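Local structure of glycosyl hydrolase, family 38 (Enterococcus faecalis, 5KBP) at residues A[366-369]-A[370-373]; A[345-348]-A[349-353]; A[302-305]-A[306-310]. The protein probably hydrolyses alpha-mannosidic linkages in carbohydrates, as a metal-binding glycoside hydrolase of family 38. All coordinates share one frame; numbering follows the deposited sequence.

Interaction 1. Residues A[366-369]-A[370-373]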
ATOM      1  N   ARG A 366      -3.562  -2.550   6.503  1.00 43.14           N
ATOM      2  CA  ARG A 366      -2.216  -2.427   5.954  1.00 41.24           C
ATOM      3  C   ARG A 366      -2.228  -1.632   4.658  1.00 37.45           C
ATOM      4  O   ARG A 366      -1.269  -0.913   4.360  1.00 42.79           O
ATOM      5  CB  ARG A 366      -1.597  -3.807   5.728  1.00 39.30           C
ATOM      6  CG  ARG A 366      -1.346  -4.594   7.003  1.00 46.83           C
ATOM      7  CD  ARG A 366      -0.312  -5.686   6.787  1.00 48.99           C
ATOM      8  NE  ARG A 366      -0.702  -6.604   5.722  1.00 56.37           N
ATOM      9  CZ  ARG A 366      -1.447  -7.688   5.906  1.00 59.26           C
ATOM     10  NH1 ARG A 366      -1.886  -7.992   7.120  1.00 56.20           N
ATOM     11  NH2 ARG A 366      -1.754  -8.468   4.880  1.00 58.39           N
ATOM     12  N   GLY A 367      -3.310  -1.739   3.884  1.00 35.77           N
ATOM     13  CA  GLY A 367      -3.444  -0.923   2.690  1.00 41.26           C
ATOM     14  C   GLY A 367      -3.721   0.533   2.997  1.00 44.14           C
ATOM     15  O   GLY A 367      -3.366   1.414   2.210  1.00 42.03           O
ATOM     16  N   MET A 368      -4.364   0.809   4.136  1.00 35.81           N
ATOM     17  CA  MET A 368      -4.568   2.191   4.556  1.00 37.45           C
ATOM     18  C   MET A 368      -3.249   2.861   4.913  1.00 41.30           C
ATOM     19  O   MET A 368      -3.081   4.063   4.674  1.00 43.85           O
ATOM     20  CB  MET A 368      -5.523   2.252   5.751  1.00 27.09           C
ATOM     21  CG  MET A 368      -6.943   1.816   5.452  1.00 43.54           C
ATOM     22  SD  MET A 368      -7.992   1.947   6.912  1.00 41.83           S
ATOM     23  CE  MET A 368      -7.798   3.684   7.307  1.00 40.22           C
ATOM     24  N   MET A 369      -2.314   2.109   5.498  1.00 38.46           N
ATOM     25  CA  MET A 369      -1.009   2.672   5.826  1.00 42.58           C
ATOM     26  C   MET A 369      -0.278   3.136   4.574  1.00 44.64           C
ATOM     27  O   MET A 369       0.406   4.167   4.592  1.00 46.05           O
ATOM     28  CB  MET A 369      -0.170   1.646   6.585  1.00 36.61           C
ATOM     29  CG  MET A 369      -0.590   1.419   8.032  1.00 41.22           C
ATOM     30  SD  MET A 369      -0.086   2.748   9.144  1.00 58.52           S
ATOM     31  CE  MET A 369      -1.591   3.694   9.260  1.00 51.32           C
ATOM     32  N   THR A 370      -0.412   2.390   3.474  1.00 42.89           N
ATOM     33  CA  THR A 370       0.194   2.815   2.216  1.00 44.53           C
ATOM     34  C   THR A 370      -0.414   4.125   1.732  1.00 40.38           C
ATOM     35  O   THR A 370       0.307   5.023   1.280  1.00 44.86           O
ATOM     36  CB  THR A 370       0.033   1.722   1.157  1.00 40.94           C
ATOM     37  OG1 THR A 370       0.785   0.564   1.540  1.00 46.50           O
ATOM     38  CG2 THR A 370       0.522   2.211  -0.202  1.00 37.06           C
ATOM     39  N   ARG A 371      -1.739   4.255   1.829  1.00 30.78           N
ATOM     40  CA  ARG A 371      -2.389   5.509   1.460  1.00 35.21           C
ATOM     41  C   ARG A 371      -1.929   6.651   2.357  1.00 39.80           C
ATOM     42  O   ARG A 371      -1.698   7.768   1.882  1.00 43.50           O
ATOM     43  CB  ARG A 371      -3.908   5.358   1.532  1.00 38.84           C
ATOM     44  CG  ARG A 371      -4.481   4.238   0.677  1.00 46.33           C
ATOM     45  CD  ARG A 371      -5.983   4.416   0.515  1.00 40.35           C
ATOM     46  NE  ARG A 371      -6.615   3.287  -0.160  1.00 43.89           N
ATOM     47  CZ  ARG A 371      -7.291   2.328   0.463  1.00 39.52           C
ATOM     48  NH1 ARG A 371      -7.839   1.340  -0.231  1.00 37.13           N
ATOM     49  NH2 ARG A 371      -7.420   2.356   1.783  1.00 42.69           N
ATOM     50  N   PHE A 372      -1.797   6.388   3.659  1.00 34.41           N
ATOM     51  CA  PHE A 372      -1.312   7.410   4.582  1.00 37.39           C
ATOM     52  C   PHE A 372       0.103   7.847   4.225  1.00 42.58           C
ATOM     53  O   PHE A 372       0.405   9.045   4.196  1.00 45.55           O
ATOM     54  CB  PHE A 372      -1.369   6.885   6.018  1.00 36.94           C
ATOM     55  CG  PHE A 372      -2.705   7.069   6.680  1.00 40.87           C
ATOM     56  CD1 PHE A 372      -3.365   8.283   6.611  1.00 37.75           C
ATOM     57  CD2 PHE A 372      -3.303   6.027   7.371  1.00 44.85           C
ATOM     58  CE1 PHE A 372      -4.593   8.455   7.219  1.00 41.85           C
ATOM     59  CE2 PHE A 372      -4.528   6.193   7.982  1.00 40.51           C
ATOM     60  CZ  PHE A 372      -5.175   7.408   7.905  1.00 41.54           C
ATOM     61  N   GLU A 373       0.986   6.883   3.951  1.00 39.57           N
ATOM     62  CA  GLU A 373       2.356   7.214   3.570  1.00 32.95           C
ATOM     63  C   GLU A 373       2.388   8.056   2.301  1.00 36.28           C
ATOM     64  O   GLU A 373       3.123   9.047   2.223  1.00 39.22           O
ATOM     65  CB  GLU A 373       3.172   5.935   3.377  1.00 37.53           C
ATOM     66  CG  GLU A 373       3.376   5.109   4.639  1.00 50.84           C
ATOM     67  CD  GLU A 373       4.634   5.490   5.390  1.00 72.00           C
ATOM     68  OE1 GLU A 373       4.874   4.919   6.475  1.00 82.35           O
ATOM     69  OE2 GLU A 373       5.384   6.354   4.892  1.00 78.98           O
TER

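Interaction 2. Residues A[345-348]-A[349-353]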
ATOM      1  N   LYS A 345      -7.705  13.292  -2.169  1.00 36.56           N
ATOM      2  CA  LYS A 345      -8.417  12.074  -2.540  1.00 38.26           C
ATOM      3  C   LYS A 345      -7.731  10.843  -1.966  1.00 41.04           C
ATOM      4  O   LYS A 345      -8.397   9.912  -1.498  1.00 50.60           O
ATOM      5  CB  LYS A 345      -8.527  11.968  -4.061  1.00 30.37           C
ATOM      6  CG  LYS A 345      -9.505  12.952  -4.679  1.00 34.60           C
ATOM      7  CD  LYS A 345      -9.512  12.847  -6.196  1.00 39.02           C
ATOM      8  CE  LYS A 345     -10.486  13.841  -6.807  1.00 42.31           C
ATOM      9  NZ  LYS A 345     -10.307  13.956  -8.282  1.00 45.63           N
ATOM     10  N   THR A 346      -6.395  10.821  -1.988  1.00 32.74           N
ATOM     11  CA  THR A 346      -5.662   9.715  -1.383  1.00 36.59           C
ATOM     12  C   THR A 346      -5.958   9.612   0.109  1.00 41.62           C
ATOM     13  O   THR A 346      -6.123   8.509   0.642  1.00 49.24           O
ATOM     14  CB  THR A 346      -4.161   9.888  -1.623  1.00 40.16           C
ATOM     15  OG1 THR A 346      -3.898   9.913  -3.031  1.00 43.79           O
ATOM     16  CG2 THR A 346      -3.378   8.748  -0.984  1.00 30.25           C
ATOM     17  N   LEU A 347      -6.042  10.754   0.796  1.00 39.06           N
ATOM     18  CA  LEU A 347      -6.344  10.730   2.224  1.00 39.98           C
ATOM     19  C   LEU A 347      -7.804  10.374   2.475  1.00 45.86           C
ATOM     20  O   LEU A 347      -8.113   9.625   3.409  1.00 38.97           O
ATOM     21  CB  LEU A 347      -6.005  12.078   2.859  1.00 36.55           C
ATOM     22  CG  LEU A 347      -6.317  12.191   4.353  1.00 38.62           C
ATOM     23  CD1 LEU A 347      -5.525  11.164   5.148  1.00 30.45           C
ATOM     24  CD2 LEU A 347      -6.049  13.599   4.861  1.00 41.16           C
ATOM     25  N   LEU A 348      -8.716  10.904   1.654  1.00 37.26           N
ATOM     26  CA  LEU A 348     -10.132  10.588   1.804  1.00 39.37           C
ATOM     27  C   LEU A 348     -10.430   9.114   1.564  1.00 43.46           C
ATOM     28  O   LEU A 348     -11.449   8.615   2.053  1.00 38.71           O
ATOM     29  CB  LEU A 348     -10.969  11.450   0.856  1.00 33.51           C
ATOM     30  CG  LEU A 348     -11.109  12.923   1.243  1.00 40.01           C
ATOM     31  CD1 LEU A 348     -11.821  13.699   0.152  1.00 42.91           C
ATOM     32  CD2 LEU A 348     -11.851  13.060   2.560  1.00 37.70           C
ATOM     33  N   GLN A 349      -9.570   8.409   0.826  1.00 38.42           N
ATOM     34  CA  GLN A 349      -9.769   6.979   0.619  1.00 32.12           C
ATOM     35  C   GLN A 349      -9.530   6.173   1.891  1.00 40.56           C
ATOM     36  O   GLN A 349      -9.911   5.001   1.945  1.00 42.76           O
ATOM     37  CB  GLN A 349      -8.862   6.478  -0.506  1.00 37.14           C
ATOM     38  CG  GLN A 349      -9.285   6.953  -1.888  1.00 39.29           C
ATOM     39  CD  GLN A 349      -8.232   6.701  -2.950  1.00 43.48           C
ATOM     40  OE1 GLN A 349      -7.382   5.823  -2.805  1.00 54.67           O
ATOM     41  NE2 GLN A 349      -8.281   7.481  -4.024  1.00 40.61           N
ATOM     42  N   ASN A 350      -8.903   6.771   2.902  1.00 34.14           N
ATOM     43  CA  ASN A 350      -8.805   6.175   4.228  1.00 44.56           C
ATOM     44  C   ASN A 350      -9.935   6.616   5.148  1.00 47.73           C
ATOM     45  O   ASN A 350      -9.971   6.193   6.308  1.00 49.00           O
ATOM     46  CB  ASN A 350      -7.461   6.524   4.877  1.00 36.00           C
ATOM     47  CG  ASN A 350      -6.324   5.678   4.348  1.00 37.39           C
ATOM     48  OD1 ASN A 350      -6.546   4.657   3.702  1.00 36.24           O
ATOM     49  ND2 ASN A 350      -5.095   6.094   4.631  1.00 33.28           N
ATOM     50  N   HIS A 351     -10.851   7.446   4.660  1.00 36.80           N
ATOM     51  CA  HIS A 351     -11.920   8.002   5.478  1.00 40.02           C
ATOM     52  C   HIS A 351     -13.292   7.326   5.370  1.00 40.11           C
ATOM     53  O   HIS A 351     -14.202   7.744   6.094  1.00 42.74           O
ATOM     54  CB  HIS A 351     -12.075   9.489   5.162  1.00 36.96           C
ATOM     55  CG  HIS A 351     -10.974  10.337   5.717  1.00 43.65           C
ATOM     56  ND1 HIS A 351     -10.857  11.683   5.443  1.00 34.75           N
ATOM     57  CD2 HIS A 351      -9.944  10.029   6.540  1.00 44.33           C
ATOM     58  CE1 HIS A 351      -9.799  12.167   6.069  1.00 47.02           C
ATOM     59  NE2 HIS A 351      -9.228  11.185   6.743  1.00 44.93           N
ATOM     60  N   PRO A 352     -13.521   6.318   4.512  1.00 38.53           N
ATOM     61  CA  PRO A 352     -14.761   5.543   4.661  1.00 39.93           C
ATOM     62  C   PRO A 352     -14.852   4.953   6.060  1.00 46.88           C
ATOM     63  O   PRO A 352     -13.845   4.557   6.649  1.00 49.50           O
ATOM     64  CB  PRO A 352     -14.634   4.459   3.588  1.00 36.50           C
ATOM     65  CG  PRO A 352     -13.850   5.108   2.526  1.00 34.49           C
ATOM     66  CD  PRO A 352     -12.844   5.969   3.245  1.00 34.13           C
ATOM     67  N   HIS A 353     -16.077   4.910   6.595  1.00 54.37           N
ATOM     68  CA  HIS A 353     -16.247   4.641   8.022  1.00 60.07           C
ATOM     69  C   HIS A 353     -15.621   3.311   8.425  1.00 49.88           C
ATOM     70  O   HIS A 353     -14.965   3.223   9.468  1.00 50.17           O
ATOM     71  CB  HIS A 353     -17.729   4.691   8.406  1.00 69.20           C
ATOM     72  CG  HIS A 353     -18.591   3.725   7.654  1.00 90.61           C
ATOM     73  ND1 HIS A 353     -19.015   3.955   6.363  1.00 99.17           N
ATOM     74  CD2 HIS A 353     -19.127   2.537   8.020  1.00 95.83           C
ATOM     75  CE1 HIS A 353     -19.765   2.945   5.962  1.00 98.89           C
ATOM     76  NE2 HIS A 353     -19.849   2.071   6.948  1.00 97.67           N
TER

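Interaction 3. Residues A[302-305]-A[306-310]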
ATOM      1  N   ALA A 302      -9.977   1.852  18.399  1.00 38.95           N
ATOM      2  CA  ALA A 302      -9.502   0.685  17.669  1.00 44.65           C
ATOM      3  C   ALA A 302      -8.398   1.083  16.699  1.00 44.76           C
ATOM      4  O   ALA A 302      -8.551   2.036  15.930  1.00 41.21           O
ATOM      5  CB  ALA A 302     -10.657   0.028  16.916  1.00 36.10           C
ATOM      6  N   ARG A 303      -7.288   0.345  16.733  1.00 36.25           N
ATOM      7  CA  ARG A 303      -6.126   0.590  15.878  1.00 41.44           C
ATOM      8  C   ARG A 303      -5.725   2.068  15.913  1.00 45.34           C
ATOM      9  O   ARG A 303      -5.892   2.818  14.952  1.00 44.08           O
ATOM     10  CB  ARG A 303      -6.403   0.131  14.443  1.00 41.41           C
ATOM     11  CG  ARG A 303      -6.771  -1.338  14.308  1.00 41.45           C
ATOM     12  CD  ARG A 303      -7.068  -1.686  12.858  1.00 46.99           C
ATOM     13  NE  ARG A 303      -7.475  -3.077  12.680  1.00 41.09           N
ATOM     14  CZ  ARG A 303      -6.666  -4.049  12.270  1.00 42.24           C
ATOM     15  NH1 ARG A 303      -5.394  -3.791  11.994  1.00 40.67           N
ATOM     16  NH2 ARG A 303      -7.132  -5.284  12.131  1.00 44.62           N
ATOM     17  N   VAL A 304      -5.177   2.460  17.066  1.00 44.84           N
ATOM     18  CA  VAL A 304      -4.891   3.870  17.324  1.00 40.60           C
ATOM     19  C   VAL A 304      -3.874   4.422  16.331  1.00 43.14           C
ATOM     20  O   VAL A 304      -3.860   5.628  16.052  1.00 43.76           O
ATOM     21  CB  VAL A 304      -4.424   4.053  18.783  1.00 41.94           C
ATOM     22  CG1 VAL A 304      -3.127   3.294  19.031  1.00 48.25           C
ATOM     23  CG2 VAL A 304      -4.273   5.530  19.124  1.00 34.71           C
ATOM     24  N   TYR A 305      -3.020   3.559  15.772  1.00 40.34           N
ATOM     25  CA  TYR A 305      -2.024   4.028  14.814  1.00 36.80           C
ATOM     26  C   TYR A 305      -2.675   4.611  13.567  1.00 41.18           C
ATOM     27  O   TYR A 305      -2.112   5.516  12.940  1.00 52.35           O
ATOM     28  CB  TYR A 305      -1.069   2.893  14.443  1.00 32.76           C
ATOM     29  CG  TYR A 305      -1.735   1.685  13.821  1.00 38.75           C
ATOM     30  CD1 TYR A 305      -2.204   0.643  14.611  1.00 44.67           C
ATOM     31  CD2 TYR A 305      -1.879   1.576  12.443  1.00 42.11           C
ATOM     32  CE1 TYR A 305      -2.807  -0.466  14.048  1.00 45.53           C
ATOM     33  CE2 TYR A 305      -2.481   0.471  11.871  1.00 43.10           C
ATOM     34  CZ  TYR A 305      -2.942  -0.547  12.679  1.00 45.34           C
ATOM     35  OH  TYR A 305      -3.542  -1.650  12.115  1.00 45.39           O
ATOM     36  N   LEU A 306      -3.852   4.108  13.190  1.00 41.25           N
ATOM     37  CA  LEU A 306      -4.599   4.715  12.094  1.00 43.37           C
ATOM     38  C   LEU A 306      -5.014   6.138  12.443  1.00 42.63           C
ATOM     39  O   LEU A 306      -4.880   7.057  11.626  1.00 39.42           O
ATOM     40  CB  LEU A 306      -5.830   3.868  11.763  1.00 40.70           C
ATOM     41  CG  LEU A 306      -5.618   2.452  11.230  1.00 37.47           C
ATOM     42  CD1 LEU A 306      -6.951   1.732  11.121  1.00 38.87           C
ATOM     43  CD2 LEU A 306      -4.916   2.480   9.885  1.00 39.47           C
ATOM     44  N   LYS A 307      -5.528   6.337  13.660  1.00 44.43           N
ATOM     45  CA  LYS A 307      -5.961   7.666  14.077  1.00 40.81           C
ATOM     46  C   LYS A 307      -4.778   8.615  14.209  1.00 46.96           C
ATOM     47  O   LYS A 307      -4.898   9.810  13.913  1.00 51.17           O
ATOM     48  CB  LYS A 307      -6.728   7.583  15.399  1.00 34.78           C
ATOM     49  CG  LYS A 307      -8.195   7.189  15.268  1.00 42.17           C
ATOM     50  CD  LYS A 307      -8.376   5.715  14.959  1.00 38.74           C
ATOM     51  CE  LYS A 307      -9.840   5.324  15.039  1.00 37.08           C
ATOM     52  NZ  LYS A 307     -10.047   3.895  14.683  1.00 33.50           N
ATOM     53  N   GLN A 308      -3.629   8.106  14.657  1.00 45.31           N
ATOM     54  CA  GLN A 308      -2.442   8.946  14.770  1.00 48.79           C
ATOM     55  C   GLN A 308      -1.953   9.391  13.397  1.00 39.83           C
ATOM     56  O   GLN A 308      -1.623  10.565  13.195  1.00 45.98           O
ATOM     57  CB  GLN A 308      -1.340   8.200  15.522  1.00 41.93           C
ATOM     58  CG  GLN A 308      -1.638   7.986  16.996  1.00 40.60           C
ATOM     59  CD  GLN A 308      -0.529   7.248  17.718  1.00 48.51           C
ATOM     60  OE1 GLN A 308       0.083   6.331  17.170  1.00 52.28           O
ATOM     61  NE2 GLN A 308      -0.262   7.648  18.954  1.00 44.29           N
ATOM     62  N   TRP A 309      -1.901   8.463  12.439  1.00 39.86           N
ATOM     63  CA  TRP A 309      -1.491   8.824  11.087  1.00 36.60           C
ATOM     64  C   TRP A 309      -2.489   9.776  10.442  1.00 40.78           C
ATOM     65  O   TRP A 309      -2.098  10.703   9.723  1.00 44.48           O
ATOM     66  CB  TRP A 309      -1.322   7.566  10.235  1.00 36.44           C
ATOM     67  CG  TRP A 309       0.067   7.021  10.257  1.00 51.38           C
ATOM     68  CD1 TRP A 309       0.578   6.115  11.138  1.00 53.35           C
ATOM     69  CD2 TRP A 309       1.131   7.354   9.360  1.00 50.41           C
ATOM     70  NE1 TRP A 309       1.896   5.861  10.844  1.00 52.03           N
ATOM     71  CE2 TRP A 309       2.259   6.610   9.755  1.00 51.74           C
ATOM     72  CE3 TRP A 309       1.238   8.208   8.258  1.00 50.29           C
ATOM     73  CZ2 TRP A 309       3.479   6.695   9.089  1.00 46.73           C
ATOM     74  CZ3 TRP A 309       2.450   8.292   7.599  1.00 50.43           C
ATOM     75  CH2 TRP A 309       3.554   7.540   8.016  1.00 51.42           C
ATOM     76  N   ASN A 310      -3.783   9.565  10.687  1.00 47.24           N
ATOM     77  CA  ASN A 310      -4.793  10.448  10.113  1.00 45.64           C
ATOM     78  C   ASN A 310      -4.634  11.870  10.639  1.00 44.30           C
ATOM     79  O   ASN A 310      -4.692  12.837   9.872  1.00 48.19           O
ATOM     80  CB  ASN A 310      -6.192   9.915  10.412  1.00 35.97           C
ATOM     81  CG  ASN A 310      -7.263  10.614   9.602  1.00 41.00           C
ATOM     82  OD1 ASN A 310      -7.011  11.080   8.490  1.00 44.53           O
ATOM     83  ND2 ASN A 310      -8.466  10.697  10.159  1.00 49.77           N
TER

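Interaction 1. Residues A[366-369]-A[370-373]
Met369 and Phe372 meet on one flank of helix 362-393. The two side chains run at a slant to each other. The methyl CE of Met369 lies 3.5 Å from CD2 of the Phe372 ring and approaches the ring obliquely. Bends at chi2 (-76°) and chi3 (99°) of Met369 fold this methyl back to the ring. Met368 approaches the same ring differently. It lies alongside Phe372 and points the same way, with its CE 4.2 Å from Phe372 CE2. Both methyls thus lie near the same side of the ring, at CD2 and CE2.

Arg371 reaches back along the neighbouring flank. Its chain is extended from CG to NE, which brings the guanidinium to Gly367 O and Met368 CG. Gly367 O lies over one face of the group. Met368 CG sits near the guanidinium plane, 3.7 Å from Arg371 NH2. That NH2 also forms a salt bridge with Glu20 and a hydrogen bond with Asn350.

Regular i to i+4 bonds hold the backbone. Phe372 N donates to Met368 O at 2.8 Å, and Glu373 N to Met369 O at 2.9 Å. The bond from Arg371 N to Gly367 O is longer, at 3.3 Å.

On the side toward the second subunit, Thr370 OG1 bonds Thr370 OG1 of that subunit, and Arg366 NH2 pairs with its Glu373. The chemistry is thus divided around one helix. Methionine methyls and the phenylalanine ring pack toward helix 304-332 and the loop at Asn350. Thr370, Arg366 and Glu373 carry the dimer contacts, while Arg371 is held within its own chain.

Interaction 2. Residues A[345-348]-A[349-353]
His351 folds back against the last turn of helix 337-348, onto Leu347 and Leu348. Its CB lies 3.3 Å from Leu348 O. CG is placed anti to the carbonyl carbon (chi1 -73°), which turns the ring back onto the last helical turn. Leu347 O then stands 3.6 Å above the ring plane, over its centre. ND1 meets the methyl CD2 of Leu348 at 3.3 Å, from an oblique direction. CE1 and NE2 meet CG of Leu347, each at 3.9 Å. At the tip, NE2 bonds Asn310 OD1 of helix 304-332.

The backbone bonds show the helix coming to its end. Gln349 N still donates to Lys345 O at 3.0 Å. Asn350 N and His351 N instead reach three residues back, to Leu347 O and Leu348 O. Both donors stand well above the carbonyl planes; the second bond closes a type I turn from Leu348 to His351. Pro352 CD also touches Leu348 O, and this residue is the N-cap of the next helix.

The two imidazole nitrogens differ in chemistry. The bond from NE2 to Asn310 probably fixes the rotation of the ring. It leaves ND1 buried against Leu348 CD2, with no polar partner in the model.

Interaction 3. Residues A[302-305]-A[306-310]
The Tyr305 ring lies beside Leu306, and the two side chains point the same way. Over one face of the ring, offset toward its rim, is Arg303 O, 4.3 Å above the plane. The ring atom CE2 touches the methyl CD2 of Leu306 at 3.7 Å. Tyr305 CG sits between the backbone N and the carbonyl carbon (chi1 60°), which turns the ring back toward the start of the helix. There its OH accepts a bond of 2.8 Å from Arg303 NH1. The hydroxyl lies at the edge of the guanidinium, in its plane. Salt bridges from NE to Glu571 and from NH2 to Asp362 give this group further partners. The Trp309 indole also presents an edge: Tyr305 O lies near its plane, 3.3 Å from CD1. Lys312 makes a cation-pi contact with the indole.

Leu306 lies between Arg303 and Tyr305. Its CD1 packs on Arg303 CB at 3.7 Å, while CD2 is the branch on the tyrosine side.

Lys307 turns back along the chain. A bend at chi2 (74°) sends its otherwise extended chain toward Ala302. NZ donates to Ala302 O at 2.7 Å, in the carbonyl plane. It also bonds Thr299 O and Ile356 O, so backbone carbonyls gather round this buried amine.

At the entry to the helix, Leu306 N donates to Arg303 O, three residues back, from above the carbonyl plane. The i to i+4 bonds then run from Gln308 N to Val304 O, at 2.9 Å and nearly along the C=O axis, and from Trp309 N to Tyr305 O.

The segment is the lead-in and first turns of helix 304-332, in the alpha-mannosidase middle domain. The helix packs here against strand 772-783 and helix 362-393, so its start joins the helical middle region to the beta-rich C-terminal part.

Overall arrangement
The three interactions sit in the middle domain and meet around helix 362-393. Interactions 2 and 3 are buried, while interaction 1 is partly buried and turns one side to the second subunit. Asn350 joins interaction 2 to interaction 1 through Met368 O and Arg371 NH2. Asn310 joins interaction 3 to interaction 2 through His351 NE2. Interaction 1 packs on interaction 3 through Met369 with Leu306 and Phe372 with Asn310. Their places differ: interaction 3 starts a helix, interaction 1 lies within one, and interaction 2 ends one. The start uses a lysine on carbonyls, the mid-helix contact uses methionine and phenylalanine, and the end uses a histidine folded back against two leucines.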